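Local structure of octenoyl-coa reductase/carboxylase (Streptomyces sp., 4A0S) at residues A196-L201 and G234-Q239; V241-G246 and S377-P382; Q256-V261 and D267-R272; V310-H313 and V317-G320. The protein reduces and carboxylates 2-octenoyl-CoA with NADPH, probably to hexylmalonyl-CoA, an extender unit for cinnabaramide polyketide synthesis. One frame throughout, in Å; residues are numbered along the deposited sequence.

Interaction 1 of 4, residues A196-L201 and G234-Q239; sequences AAVSPL and GSYAIQ. With CO8 (octanoyl-coenzyme A), chain E.
Ser199 and Tyr236 bring the two backbones closest, their CA atoms 8.2 Å apart, so residues 196-201, at the join of helices 193-197 and 200-210, are bridged to residues 234-239 of helix 232-243 by one long aromatic side chain. Tyr236 reaches across with CG anti to its carbonyl carbon (chi1 -67°), and its phenol oxygen carries the contact. Its OH lies 2.5 Å from OG of Ser199, a very short hydrogen bond in which either hydroxyl could be the donor. Val198 meets the same oxygen with its CG2 methyl, 3.5 Å from Tyr236 OH, the two side chains crossing at about a right angle. The phenol oxygen is also bonded to the backbone N of Ala383, and the ring packs on Cys202, Ala203 and Ala206 of helix 200-210. One turn along, NE2 of Gln239 donates to O of Ser235 at 3.3 Å, the acceptor lying almost in the amide plane, and also to O of Val381. At the end of residues 196-201, Leu201 faces the ligands: its CD1 is 3.5 Å from C4' of the octanoyl chain of the bound coenzyme A thioester, and it also touches NADP. The contact thus implies a buried hydroxyl pair, with the Tyr236 oxygen held by both a side chain and a backbone amide, so that the ring ties helix 232-243 to the join of helices 193-197 and 200-210.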
# COMPACT_ATOMS: atom_id res chain seq x y z
N ALA A 196 -8.52 -6.07 -31.43
CA ALA A 196 -7.78 -6.76 -30.37
C ALA A 196 -6.32 -6.27 -30.30
O ALA A 196 -5.79 -6.05 -29.21
CB ALA A 196 -7.84 -8.25 -30.60
N ALA A 197 -5.72 -6.07 -31.46
CA ALA A 197 -4.31 -5.68 -31.61
C ALA A 197 -3.97 -4.30 -31.07
O ALA A 197 -2.84 -4.07 -30.64
CB ALA A 197 -3.90 -5.77 -33.06
N VAL A 198 -4.93 -3.38 -31.10
CA VAL A 198 -4.63 -1.97 -30.79
C VAL A 198 -4.40 -1.70 -29.30
O VAL A 198 -3.81 -0.70 -28.93
CB VAL A 198 -5.69 -0.98 -31.36
CG1 VAL A 198 -5.64 -0.95 -32.88
CG2 VAL A 198 -7.10 -1.30 -30.85
N SER A 199 -4.82 -2.62 -28.46
CA SER A 199 -4.94 -2.34 -27.04
C SER A 199 -3.81 -2.73 -26.11
O SER A 199 -3.53 -1.98 -25.18
CB SER A 199 -6.24 -2.92 -26.53
OG SER A 199 -7.32 -2.27 -27.15
N PRO A 200 -3.18 -3.90 -26.31
CA PRO A 200 -2.38 -4.39 -25.19
C PRO A 200 -1.36 -3.40 -24.66
O PRO A 200 -1.31 -3.17 -23.45
CB PRO A 200 -1.70 -5.64 -25.77
CG PRO A 200 -2.73 -6.16 -26.75
CD PRO A 200 -3.28 -4.89 -27.40
N LEU A 201 -0.58 -2.80 -25.54
CA LEU A 201 0.50 -1.93 -25.07
C LEU A 201 -0.05 -0.68 -24.39
O LEU A 201 0.23 -0.45 -23.22
CB LEU A 201 1.44 -1.57 -26.21
CG LEU A 201 2.65 -0.74 -25.78
CD1 LEU A 201 3.81 -1.04 -26.71
CD2 LEU A 201 2.30 0.68 -25.83
N GLY A 234 -4.06 7.95 -23.91
CA GLY A 234 -5.16 8.75 -23.36
C GLY A 234 -6.49 8.09 -23.64
O GLY A 234 -7.38 8.09 -22.79
N SER A 235 -6.61 7.50 -24.82
CA SER A 235 -7.86 6.88 -25.21
C SER A 235 -8.23 5.73 -24.31
O SER A 235 -9.41 5.42 -24.16
CB SER A 235 -7.79 6.40 -26.65
OG SER A 235 -7.75 7.52 -27.52
N TYR A 236 -7.24 5.10 -23.71
CA TYR A 236 -7.54 4.07 -22.71
C TYR A 236 -7.61 4.61 -21.32
O TYR A 236 -8.47 4.18 -20.54
CB TYR A 236 -6.54 2.93 -22.79
CG TYR A 236 -6.69 2.18 -24.08
CD1 TYR A 236 -7.85 1.43 -24.34
CD2 TYR A 236 -5.70 2.23 -25.06
CE1 TYR A 236 -8.00 0.74 -25.55
CE2 TYR A 236 -5.85 1.56 -26.27
CZ TYR A 236 -7.00 0.82 -26.51
OH TYR A 236 -7.14 0.15 -27.69
N ALA A 237 -6.72 5.55 -21.01
CA ALA A 237 -6.74 6.22 -19.71
C ALA A 237 -8.14 6.74 -19.45
O ALA A 237 -8.71 6.51 -18.39
CB ALA A 237 -5.72 7.34 -19.69
N ILE A 238 -8.71 7.41 -20.45
CA ILE A 238 -10.09 7.91 -20.32
C ILE A 238 -11.05 6.81 -19.90
O ILE A 238 -11.89 7.00 -19.03
CB ILE A 238 -10.58 8.54 -21.65
CG1 ILE A 238 -9.92 9.89 -21.86
CG2 ILE A 238 -12.12 8.65 -21.66
CD1 ILE A 238 -9.90 10.34 -23.31
N GLN A 239 -10.93 5.65 -20.54
CA GLN A 239 -11.86 4.57 -20.29
C GLN A 239 -11.67 3.97 -18.91
O GLN A 239 -12.66 3.67 -18.23
CB GLN A 239 -11.70 3.51 -21.35
CG GLN A 239 -12.08 4.02 -22.71
CD GLN A 239 -12.21 2.88 -23.65
OE1 GLN A 239 -13.12 2.06 -23.51
NE2 GLN A 239 -11.26 2.76 -24.55
N1A CO8 E . 23.84 5.18 -31.67
C2A CO8 E . 24.28 4.06 -31.10
N3A CO8 E . 24.32 3.93 -29.78
C4A CO8 E . 23.91 4.95 -28.99
C5A CO8 E . 23.44 6.13 -29.55
C6A CO8 E . 23.42 6.24 -30.94
N6A CO8 E . 22.97 7.36 -31.52
N7A CO8 E . 23.10 6.95 -28.55
C8A CO8 E . 23.35 6.31 -27.41
N9A CO8 E . 23.84 5.09 -27.68
C1B CO8 E . 24.25 4.02 -26.73
C2B CO8 E . 25.61 4.35 -26.09
O2B CO8 E . 26.39 3.14 -25.96
C3B CO8 E . 25.18 4.87 -24.72
O3B CO8 E . 26.22 4.68 -23.77
P3B CO8 E . 27.07 6.00 -23.40
O7A CO8 E . 28.64 5.60 -23.59
O8A CO8 E . 26.87 7.15 -24.56
O9A CO8 E . 26.73 6.53 -22.06
C4B CO8 E . 23.97 4.02 -24.39
O4B CO8 E . 23.28 3.88 -25.64
C5B CO8 E . 22.96 4.77 -23.51
O5B CO8 E . 21.78 3.96 -23.34
P1A CO8 E . 21.83 2.64 -22.36
O1A CO8 E . 20.30 1.99 -22.41
O2A CO8 E . 22.82 1.60 -22.77
O3A CO8 E . 22.24 3.20 -20.87
P2A CO8 E . 21.27 3.72 -19.65
O4A CO8 E . 22.02 4.95 -18.96
O5A CO8 E . 20.91 2.65 -18.66
O6A CO8 E . 19.95 4.37 -20.35
CBP CO8 E . 17.55 4.78 -20.70
CCP CO8 E . 18.64 4.17 -19.79
CDP CO8 E . 17.69 6.31 -20.59
CEP CO8 E . 16.19 4.37 -20.13
CAP CO8 E . 17.74 4.27 -22.17
OAP CO8 E . 17.86 2.81 -22.27
C9P CO8 E . 16.67 4.79 -23.17
O9P CO8 E . 16.73 5.97 -23.56
N8P CO8 E . 15.75 3.90 -23.60
C7P CO8 E . 14.72 4.25 -24.63
C6P CO8 E . 13.30 4.55 -24.08
C5P CO8 E . 12.72 5.76 -24.84
O5P CO8 E . 13.27 6.86 -24.77
N4P CO8 E . 11.71 5.61 -25.70
C3P CO8 E . 10.77 4.51 -25.87
C2P CO8 E . 9.46 5.15 -25.37
S1P CO8 E . 8.74 4.21 -23.97
C1' CO8 E . 7.48 3.40 -24.84
O1' CO8 E . 6.97 3.87 -25.88
C2' CO8 E . 7.14 2.18 -24.30
C3' CO8 E . 6.15 1.38 -24.83
C4' CO8 E . 5.84 0.18 -24.19
C5' CO8 E . 6.87 -0.34 -23.19
C6' CO8 E . 6.36 -1.73 -22.78
C7' CO8 E . 7.17 -2.23 -21.61
C8' CO8 E . 6.73 -3.67 -21.32

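Interaction 2 of 4, residues V241-G246 and S377-P382; sequences VKNGGG and SGAVVP
Asn243 and Ala379 face one another across the contact, side chain to side chain, with their CA atoms 6.7 Å apart. The Asn243 side chain leaves the last turn of helix 232-243 with CG anti to the backbone N (chi1 -170°), which lays the carboxamide against Ala379. The methyl of Ala379 sits out of the amide plane at similar distances from its atoms: CB is 3.6 Å from Asn243 OD1 and 3.8 Å from Asn243 ND2. Val380 adds a looser touch, its CG2 4.5 Å from CB of Asn243. A water bridges the two segments, donating to OD1 of Asn243 at 2.8 Å and to the backbone O of Ala379 at 2.6 Å. The other end of the amide is used between subunits, since ND2 of Asn243 is hydrogen-bonded to Gln220 OE1 of the third subunit. Both segments turn sharply here. OG of Ser377 accepts from N of Ala379 at 3.1 Å, and Gly378 takes the positive phi that ends helix 365-376. Within residues 241-246, N of Gly246 bonds O of Val241 and N of Gly245 bonds O of Lys242, with Gly245 also at positive phi. The arrangement therefore sets the last turn of helix 232-243, which a Schellman motif ends, against the loop that follows helix 365-376, where an ST turn, with Ser377 as its side-chain acceptor, starts the way to strand 384-389.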
# COMPACT_ATOMS: atom_id res chain seq x y z
N VAL A 241 -10.46 5.56 -16.37
CA VAL A 241 -10.91 6.57 -15.42
C VAL A 241 -12.43 6.49 -15.31
O VAL A 241 -13.00 6.33 -14.22
CB VAL A 241 -10.44 7.97 -15.81
CG1 VAL A 241 -11.05 9.02 -14.85
CG2 VAL A 241 -8.91 8.04 -15.77
N LYS A 242 -13.09 6.53 -16.45
CA LYS A 242 -14.55 6.49 -16.47
C LYS A 242 -15.03 5.19 -15.86
O LYS A 242 -15.85 5.21 -14.95
CB LYS A 242 -15.05 6.64 -17.89
CG LYS A 242 -14.94 8.07 -18.41
CD LYS A 242 -15.50 8.20 -19.81
CE LYS A 242 -17.01 7.88 -19.82
NZ LYS A 242 -17.82 8.88 -19.01
N ASN A 243 -14.50 4.07 -16.34
CA ASN A 243 -14.93 2.77 -15.86
C ASN A 243 -14.69 2.60 -14.37
O ASN A 243 -15.42 1.87 -13.69
CB ASN A 243 -14.30 1.62 -16.63
CG ASN A 243 -14.93 0.28 -16.31
OD1 ASN A 243 -16.13 0.08 -16.50
ND2 ASN A 243 -14.12 -0.66 -15.82
N GLY A 244 -13.65 3.28 -13.88
CA GLY A 244 -13.30 3.25 -12.46
C GLY A 244 -14.17 4.14 -11.60
O GLY A 244 -14.02 4.15 -10.39
N GLY A 245 -15.10 4.89 -12.22
CA GLY A 245 -15.94 5.82 -11.49
C GLY A 245 -15.20 7.11 -11.21
O GLY A 245 -15.59 7.90 -10.36
N GLY A 246 -14.11 7.29 -11.95
CA GLY A 246 -13.32 8.50 -11.86
C GLY A 246 -13.84 9.55 -12.83
O GLY A 246 -14.79 9.31 -13.59
N SER A 377 -15.12 -8.04 -20.95
CA SER A 377 -16.46 -7.69 -20.48
C SER A 377 -17.08 -6.55 -21.29
O SER A 377 -18.28 -6.26 -21.16
CB SER A 377 -16.38 -7.24 -19.03
OG SER A 377 -15.68 -6.02 -18.96
N GLY A 378 -16.25 -5.87 -22.07
CA GLY A 378 -16.73 -4.73 -22.86
C GLY A 378 -16.76 -3.46 -22.02
O GLY A 378 -17.19 -2.41 -22.49
N ALA A 379 -16.27 -3.56 -20.77
CA ALA A 379 -16.16 -2.39 -19.93
C ALA A 379 -15.28 -1.35 -20.59
O ALA A 379 -15.52 -0.15 -20.49
CB ALA A 379 -15.60 -2.76 -18.58
N VAL A 380 -14.24 -1.83 -21.26
CA VAL A 380 -13.29 -1.00 -21.96
C VAL A 380 -13.27 -1.51 -23.40
O VAL A 380 -13.45 -2.72 -23.65
CB VAL A 380 -11.91 -1.09 -21.27
CG1 VAL A 380 -10.83 -0.44 -22.10
CG2 VAL A 380 -11.97 -0.42 -19.88
N VAL A 381 -13.11 -0.59 -24.34
CA VAL A 381 -13.25 -0.90 -25.75
C VAL A 381 -12.00 -0.43 -26.48
O VAL A 381 -11.30 0.47 -25.99
CB VAL A 381 -14.51 -0.27 -26.37
CG1 VAL A 381 -15.78 -0.76 -25.64
CG2 VAL A 381 -14.40 1.28 -26.39
N PRO A 382 -11.71 -1.06 -27.64
CA PRO A 382 -10.52 -0.72 -28.41
C PRO A 382 -10.65 0.69 -28.92
O PRO A 382 -11.75 1.13 -29.24
CB PRO A 382 -10.56 -1.71 -29.57
CG PRO A 382 -11.35 -2.85 -29.07
CD PRO A 382 -12.41 -2.21 -28.22
O HOH W 1 -17.35 0.84 -18.92

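Interaction 3 of 4, residues Q256-V261 and D267-R272; sequences QKEAAV and DLVINR. With NAP (NADP nicotinamide-adenine-dinucleotide phosphate), chain F.
The contact of Glu258 and Val261 with Val269 belongs to a beta-alpha-beta unit of the Rossmann-type nucleotide-binding fold, where helix 255-263 packs on strand 269-271 and the 2'-phosphate of NADP is bound at the same end. Val269, its CG1 anti to the backbone N (chi1 -174°), offers one methyl to each helix residue. CG1 of Val269 lies 3.7 Å from CG of Glu258, along the extended acidic chain, while CG2 of Val269 meets CG2 of Val261, also at 3.7 Å. The carboxylate of Glu258 turns to polar partners: OE2 forms a salt bridge with Arg262, and OE1 accepts from a water at 2.7 Å that itself accepts from ND2 of Asn271 at 2.8 Å. Asn271 is the N-cap of the following helix, its OD1 accepting from N of Ala273. At the phosphate, Lys257, extended beyond CG, brings NZ to O3X of NADP at a suspiciously short 2.4 Å, and NZ also bonds Ser403. Arg272 lays one face of its guanidinium against O2X of NADP, NH2 3.4 Å away. The two positive groups round the 2'-phosphate probably help to favour NADP over NAD. Strand 269-271 is the outermost of its parallel sheet within the chain, pairing with strand 247-252; helix 285-303 packs on Ile270 on the face away from helix 255-263.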
# COMPACT_ATOMS: atom_id res chain seq x y z
N GLN A 256 -10.45 18.38 -33.12
CA GLN A 256 -10.59 17.00 -33.60
C GLN A 256 -10.26 16.04 -32.46
O GLN A 256 -10.96 15.04 -32.25
CB GLN A 256 -9.69 16.72 -34.82
CG GLN A 256 -10.06 17.50 -36.12
CD GLN A 256 -9.46 18.92 -36.17
OE1 GLN A 256 -9.28 19.57 -35.14
NE2 GLN A 256 -9.16 19.40 -37.39
N LYS A 257 -9.21 16.36 -31.73
CA LYS A 257 -8.80 15.55 -30.60
C LYS A 257 -9.82 15.64 -29.47
O LYS A 257 -10.11 14.64 -28.82
CB LYS A 257 -7.40 15.93 -30.17
CG LYS A 257 -6.34 15.45 -31.15
CD LYS A 257 -4.99 16.04 -30.89
CE LYS A 257 -3.95 15.34 -31.74
NZ LYS A 257 -2.63 15.98 -31.58
N GLU A 258 -10.37 16.83 -29.24
CA GLU A 258 -11.50 16.94 -28.32
C GLU A 258 -12.66 16.03 -28.75
O GLU A 258 -13.26 15.33 -27.93
CB GLU A 258 -12.00 18.37 -28.21
CG GLU A 258 -13.37 18.43 -27.52
CD GLU A 258 -13.73 19.80 -27.01
OE1 GLU A 258 -13.01 20.76 -27.34
OE2 GLU A 258 -14.73 19.89 -26.28
N ALA A 259 -12.98 16.07 -30.03
CA ALA A 259 -14.06 15.23 -30.55
C ALA A 259 -13.76 13.76 -30.22
O ALA A 259 -14.64 13.02 -29.78
CB ALA A 259 -14.24 15.44 -32.02
N ALA A 260 -12.50 13.37 -30.42
CA ALA A 260 -12.06 12.00 -30.13
C ALA A 260 -12.31 11.63 -28.67
O ALA A 260 -12.92 10.59 -28.38
CB ALA A 260 -10.60 11.84 -30.48
N VAL A 261 -11.87 12.48 -27.76
CA VAL A 261 -12.04 12.17 -26.33
C VAL A 261 -13.51 12.25 -25.90
O VAL A 261 -13.94 11.54 -25.00
CB VAL A 261 -11.17 13.05 -25.39
CG1 VAL A 261 -9.69 12.89 -25.70
CG2 VAL A 261 -11.56 14.52 -25.48
N ASP A 267 -16.24 14.05 -21.22
CA ASP A 267 -16.93 15.29 -21.55
C ASP A 267 -16.32 16.52 -20.90
O ASP A 267 -16.73 17.64 -21.19
CB ASP A 267 -18.43 15.21 -21.23
CG ASP A 267 -18.70 15.33 -19.76
OD1 ASP A 267 -18.19 14.49 -19.00
OD2 ASP A 267 -19.44 16.28 -19.38
N LEU A 268 -15.34 16.29 -20.03
CA LEU A 268 -14.55 17.39 -19.49
C LEU A 268 -13.27 17.45 -20.28
O LEU A 268 -12.42 16.55 -20.22
CB LEU A 268 -14.26 17.21 -18.01
CG LEU A 268 -15.50 17.05 -17.13
CD1 LEU A 268 -15.05 16.88 -15.70
CD2 LEU A 268 -16.47 18.24 -17.27
N VAL A 269 -13.15 18.52 -21.05
CA VAL A 269 -12.06 18.65 -21.97
C VAL A 269 -11.46 20.02 -21.84
O VAL A 269 -12.17 21.03 -21.75
CB VAL A 269 -12.54 18.43 -23.42
CG1 VAL A 269 -11.37 18.42 -24.36
CG2 VAL A 269 -13.33 17.14 -23.50
N ILE A 270 -10.13 20.04 -21.79
CA ILE A 270 -9.36 21.27 -21.79
C ILE A 270 -8.55 21.30 -23.07
O ILE A 270 -7.74 20.41 -23.31
CB ILE A 270 -8.42 21.37 -20.55
CG1 ILE A 270 -9.22 21.50 -19.25
CG2 ILE A 270 -7.46 22.53 -20.68
CD1 ILE A 270 -8.36 21.38 -17.98
N ASN A 271 -8.77 22.31 -23.91
CA ASN A 271 -7.89 22.50 -25.04
C ASN A 271 -6.66 23.24 -24.54
O ASN A 271 -6.77 24.28 -23.91
CB ASN A 271 -8.58 23.26 -26.17
CG ASN A 271 -7.77 23.25 -27.45
OD1 ASN A 271 -6.60 23.67 -27.46
ND2 ASN A 271 -8.37 22.75 -28.54
N ARG A 272 -5.47 22.70 -24.80
CA ARG A 272 -4.27 23.33 -24.26
C ARG A 272 -3.91 24.70 -24.86
O ARG A 272 -3.07 25.40 -24.32
CB ARG A 272 -3.08 22.38 -24.27
CG ARG A 272 -2.56 22.01 -25.64
CD ARG A 272 -1.08 21.68 -25.57
NE ARG A 272 -0.86 20.37 -24.97
CZ ARG A 272 0.35 19.84 -24.75
NH1 ARG A 272 1.45 20.51 -25.08
NH2 ARG A 272 0.44 18.63 -24.21
PA NAP F . -0.01 8.87 -29.39
O1A NAP F . -1.15 7.86 -29.77
O2A NAP F . 0.66 9.58 -30.54
O5B NAP F . -0.66 9.92 -28.48
C5B NAP F . 0.19 10.88 -27.89
C4B NAP F . -0.66 12.10 -27.59
O4B NAP F . 0.22 13.04 -26.95
C3B NAP F . -1.21 12.78 -28.86
O3B NAP F . -2.61 12.61 -28.82
C2B NAP F . -0.95 14.26 -28.64
O2B NAP F . -2.02 14.89 -27.93
C1B NAP F . 0.25 14.29 -27.76
N9A NAP F . 1.45 14.23 -28.63
C8A NAP F . 1.62 13.62 -29.81
N7A NAP F . 2.88 13.78 -30.24
C5A NAP F . 3.49 14.50 -29.31
C6A NAP F . 4.77 15.00 -29.22
N6A NAP F . 5.66 14.72 -30.18
N1A NAP F . 5.09 15.71 -28.15
C2A NAP F . 4.21 15.94 -27.18
N3A NAP F . 2.97 15.51 -27.24
C4A NAP F . 2.60 14.78 -28.30
O3 NAP F . 1.12 8.15 -28.52
PN NAP F . 0.80 7.24 -27.23
O1N NAP F . 0.74 5.80 -27.85
O2N NAP F . -0.36 7.73 -26.41
O5D NAP F . 2.21 7.42 -26.50
C5D NAP F . 2.44 8.70 -25.92
C4D NAP F . 3.79 8.61 -25.27
O4D NAP F . 3.70 7.51 -24.30
C3D NAP F . 4.90 8.21 -26.24
O3D NAP F . 6.02 9.01 -25.81
C2D NAP F . 5.13 6.74 -25.97
O2D NAP F . 6.49 6.34 -26.26
C1D NAP F . 4.94 6.76 -24.46
N1N NAP F . 4.45 5.46 -24.09
C2N NAP F . 5.09 4.83 -23.04
C3N NAP F . 4.61 3.60 -22.70
C7N NAP F . 5.30 2.93 -21.58
O7N NAP F . 6.19 3.48 -20.93
N7N NAP F . 4.90 1.69 -21.42
C4N NAP F . 3.53 3.01 -23.35
C5N NAP F . 2.87 3.63 -24.40
C6N NAP F . 3.34 4.88 -24.76
P2B NAP F . -2.04 16.50 -28.01
O1X NAP F . -3.58 16.68 -27.51
O2X NAP F . -1.02 17.14 -26.93
O3X NAP F . -1.75 16.74 -29.47
O HOH W 2 -10.95 21.82 -28.76
O HOH W 3 -14.78 21.83 -23.73

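Interaction 4 of 4, residues V310-H313 and V317-G320; sequences VFEH and VTFG. With NAP (NADP nicotinamide-adenine-dinucleotide phosphate), chain F.
Hydrogen bonding joins Glu312 at the end of strand 309-312 to Thr318 in helix 316-325. The Thr318 hydroxyl donates to Glu312 through OG1 and OE2, 2.6 Å apart, meeting the carboxylate oxygen on its syn side and 17° out of the carboxylate plane. The Glu312 chain is bent at chi2 (-77°), which folds the carboxylate back over the start of the helix. There OE2 is also bonded to OG of Ser322 and OE1 to the backbone N of Gly315; N of His313 adds a weak bond to OE1 of Glu312 at 3.0 Å. Van der Waals contact comes from the aliphatic part of the same side chain: CG of Glu312 is 4.0 Å from CD1 of Phe319, the two side chains crossing at about a right angle. OE2 of Glu312 also lies close to CA of Phe319, at 3.3 Å. The Phe319 ring meets His343 and makes a T-shaped (edge-to-face) stack with Phe345 of the second subunit, so it also belongs to a subunit interface. Cofactor contact falls to His313, whose CB is directed away from residues 317-320. Its ND1 is 3.5 Å from C5D of NADP, with C4B of the adenosine ribose at the ring edge, in plane, while NE2 bonds O of Trp227. Chemically, the buried carboxylate has both oxygens gripped by hydroxyl and amide groups at the beginning of a helix; this setting would be expected to favour its ionised form, and the same bonds fix its rotation.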
# COMPACT_ATOMS: atom_id res chain seq x y z
N VAL A 310 -2.56 12.98 -12.28
CA VAL A 310 -2.25 13.54 -13.57
C VAL A 310 -1.58 12.45 -14.35
O VAL A 310 -0.58 11.87 -13.92
CB VAL A 310 -1.33 14.75 -13.47
CG1 VAL A 310 -1.06 15.31 -14.84
CG2 VAL A 310 -1.94 15.79 -12.55
N PHE A 311 -2.14 12.18 -15.51
CA PHE A 311 -1.69 11.12 -16.38
C PHE A 311 -0.75 11.76 -17.39
O PHE A 311 -1.16 12.48 -18.30
CB PHE A 311 -2.91 10.51 -17.06
CG PHE A 311 -2.61 9.31 -17.91
CD1 PHE A 311 -2.31 9.45 -19.25
CD2 PHE A 311 -2.68 8.04 -17.36
CE1 PHE A 311 -2.04 8.33 -20.05
CE2 PHE A 311 -2.43 6.91 -18.14
CZ PHE A 311 -2.09 7.07 -19.49
N GLU A 312 0.55 11.55 -17.15
CA GLU A 312 1.60 12.13 -17.95
C GLU A 312 2.20 11.20 -18.98
O GLU A 312 2.20 9.98 -18.82
CB GLU A 312 2.72 12.63 -17.05
CG GLU A 312 2.63 14.08 -16.78
CD GLU A 312 3.12 14.90 -17.95
OE1 GLU A 312 3.72 14.32 -18.87
OE2 GLU A 312 2.93 16.12 -17.93
N HIS A 313 2.72 11.79 -20.04
CA HIS A 313 3.49 11.07 -21.05
C HIS A 313 3.92 12.06 -22.12
O HIS A 313 4.79 11.78 -22.92
CB HIS A 313 2.65 9.97 -21.68
CG HIS A 313 1.36 10.46 -22.23
ND1 HIS A 313 1.21 10.89 -23.53
CD2 HIS A 313 0.13 10.57 -21.66
CE1 HIS A 313 -0.05 11.24 -23.74
NE2 HIS A 313 -0.72 11.05 -22.61
N VAL A 317 7.24 19.46 -21.68
CA VAL A 317 6.39 20.62 -21.93
C VAL A 317 5.29 20.74 -20.88
O VAL A 317 4.98 21.84 -20.42
CB VAL A 317 5.80 20.56 -23.35
CG1 VAL A 317 4.65 21.52 -23.50
CG2 VAL A 317 6.88 20.88 -24.36
N THR A 318 4.72 19.61 -20.49
CA THR A 318 3.57 19.58 -19.60
C THR A 318 3.93 19.19 -18.18
O THR A 318 3.13 19.37 -17.26
CB THR A 318 2.53 18.56 -20.09
OG1 THR A 318 3.15 17.28 -20.22
CG2 THR A 318 1.98 18.98 -21.44
N PHE A 319 5.12 18.63 -17.99
CA PHE A 319 5.39 17.98 -16.72
C PHE A 319 5.40 18.94 -15.54
O PHE A 319 4.90 18.60 -14.48
CB PHE A 319 6.67 17.18 -16.75
CG PHE A 319 6.87 16.35 -15.53
CD1 PHE A 319 6.30 15.10 -15.44
CD2 PHE A 319 7.61 16.83 -14.46
CE1 PHE A 319 6.46 14.32 -14.31
CE2 PHE A 319 7.78 16.05 -13.31
CZ PHE A 319 7.19 14.81 -13.24
N GLY A 320 6.00 20.11 -15.72
CA GLY A 320 6.04 21.13 -14.69
C GLY A 320 4.63 21.51 -14.31
O GLY A 320 4.32 21.71 -13.15
PA NAP F . -0.01 8.87 -29.39
O1A NAP F . -1.15 7.86 -29.77
O2A NAP F . 0.66 9.58 -30.54
O5B NAP F . -0.66 9.92 -28.48
C5B NAP F . 0.19 10.88 -27.89
C4B NAP F . -0.66 12.10 -27.59
O4B NAP F . 0.22 13.04 -26.95
C3B NAP F . -1.21 12.78 -28.86
O3B NAP F . -2.61 12.61 -28.82
C2B NAP F . -0.95 14.26 -28.64
O2B NAP F . -2.02 14.89 -27.93
C1B NAP F . 0.25 14.29 -27.76
N9A NAP F . 1.45 14.23 -28.63
C8A NAP F . 1.62 13.62 -29.81
N7A NAP F . 2.88 13.78 -30.24
C5A NAP F . 3.49 14.50 -29.31
C6A NAP F . 4.77 15.00 -29.22
N6A NAP F . 5.66 14.72 -30.18
N1A NAP F . 5.09 15.71 -28.15
C2A NAP F . 4.21 15.94 -27.18
N3A NAP F . 2.97 15.51 -27.24
C4A NAP F . 2.60 14.78 -28.30
O3 NAP F . 1.12 8.15 -28.52
PN NAP F . 0.80 7.24 -27.23
O1N NAP F . 0.74 5.80 -27.85
O2N NAP F . -0.36 7.73 -26.41
O5D NAP F . 2.21 7.42 -26.50
C5D NAP F . 2.44 8.70 -25.92
C4D NAP F . 3.79 8.61 -25.27
O4D NAP F . 3.70 7.51 -24.30
C3D NAP F . 4.90 8.21 -26.24
O3D NAP F . 6.02 9.01 -25.81
C2D NAP F . 5.13 6.74 -25.97
O2D NAP F . 6.49 6.34 -26.26
C1D NAP F . 4.94 6.76 -24.46
N1N NAP F . 4.45 5.46 -24.09
C2N NAP F . 5.09 4.83 -23.04
C3N NAP F . 4.61 3.60 -22.70
C7N NAP F . 5.30 2.93 -21.58
O7N NAP F . 6.19 3.48 -20.93
N7N NAP F . 4.90 1.69 -21.42
C4N NAP F . 3.53 3.01 -23.35
C5N NAP F . 2.87 3.63 -24.40
C6N NAP F . 3.34 4.88 -24.76
P2B NAP F . -2.04 16.50 -28.01
O1X NAP F . -3.58 16.68 -27.51
O2X NAP F . -1.02 17.14 -26.93
O3X NAP F . -1.75 16.74 -29.47

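In the fold
From the N terminus, interaction 1 is the first to close, joining the bend around residues 196-201 to helix 232-243 across 32 intervening residues. Interaction 2 opens on the end of that helix and closes a much longer loop at residues 377-382, where Gln239 of interaction 1 also bonds Val381. Nested inside it, and in series, are interactions 3 and 4, a helix-to-strand step and a strand-to-helix step reaching the same parallel sheet; no loops cross. The nested pair touch through Arg272 against Val317 and Thr318, and both meet NADP. Ile238 packs on Val261 and Ala237 on Phe311, so helix 232-243 links interaction 1 to both.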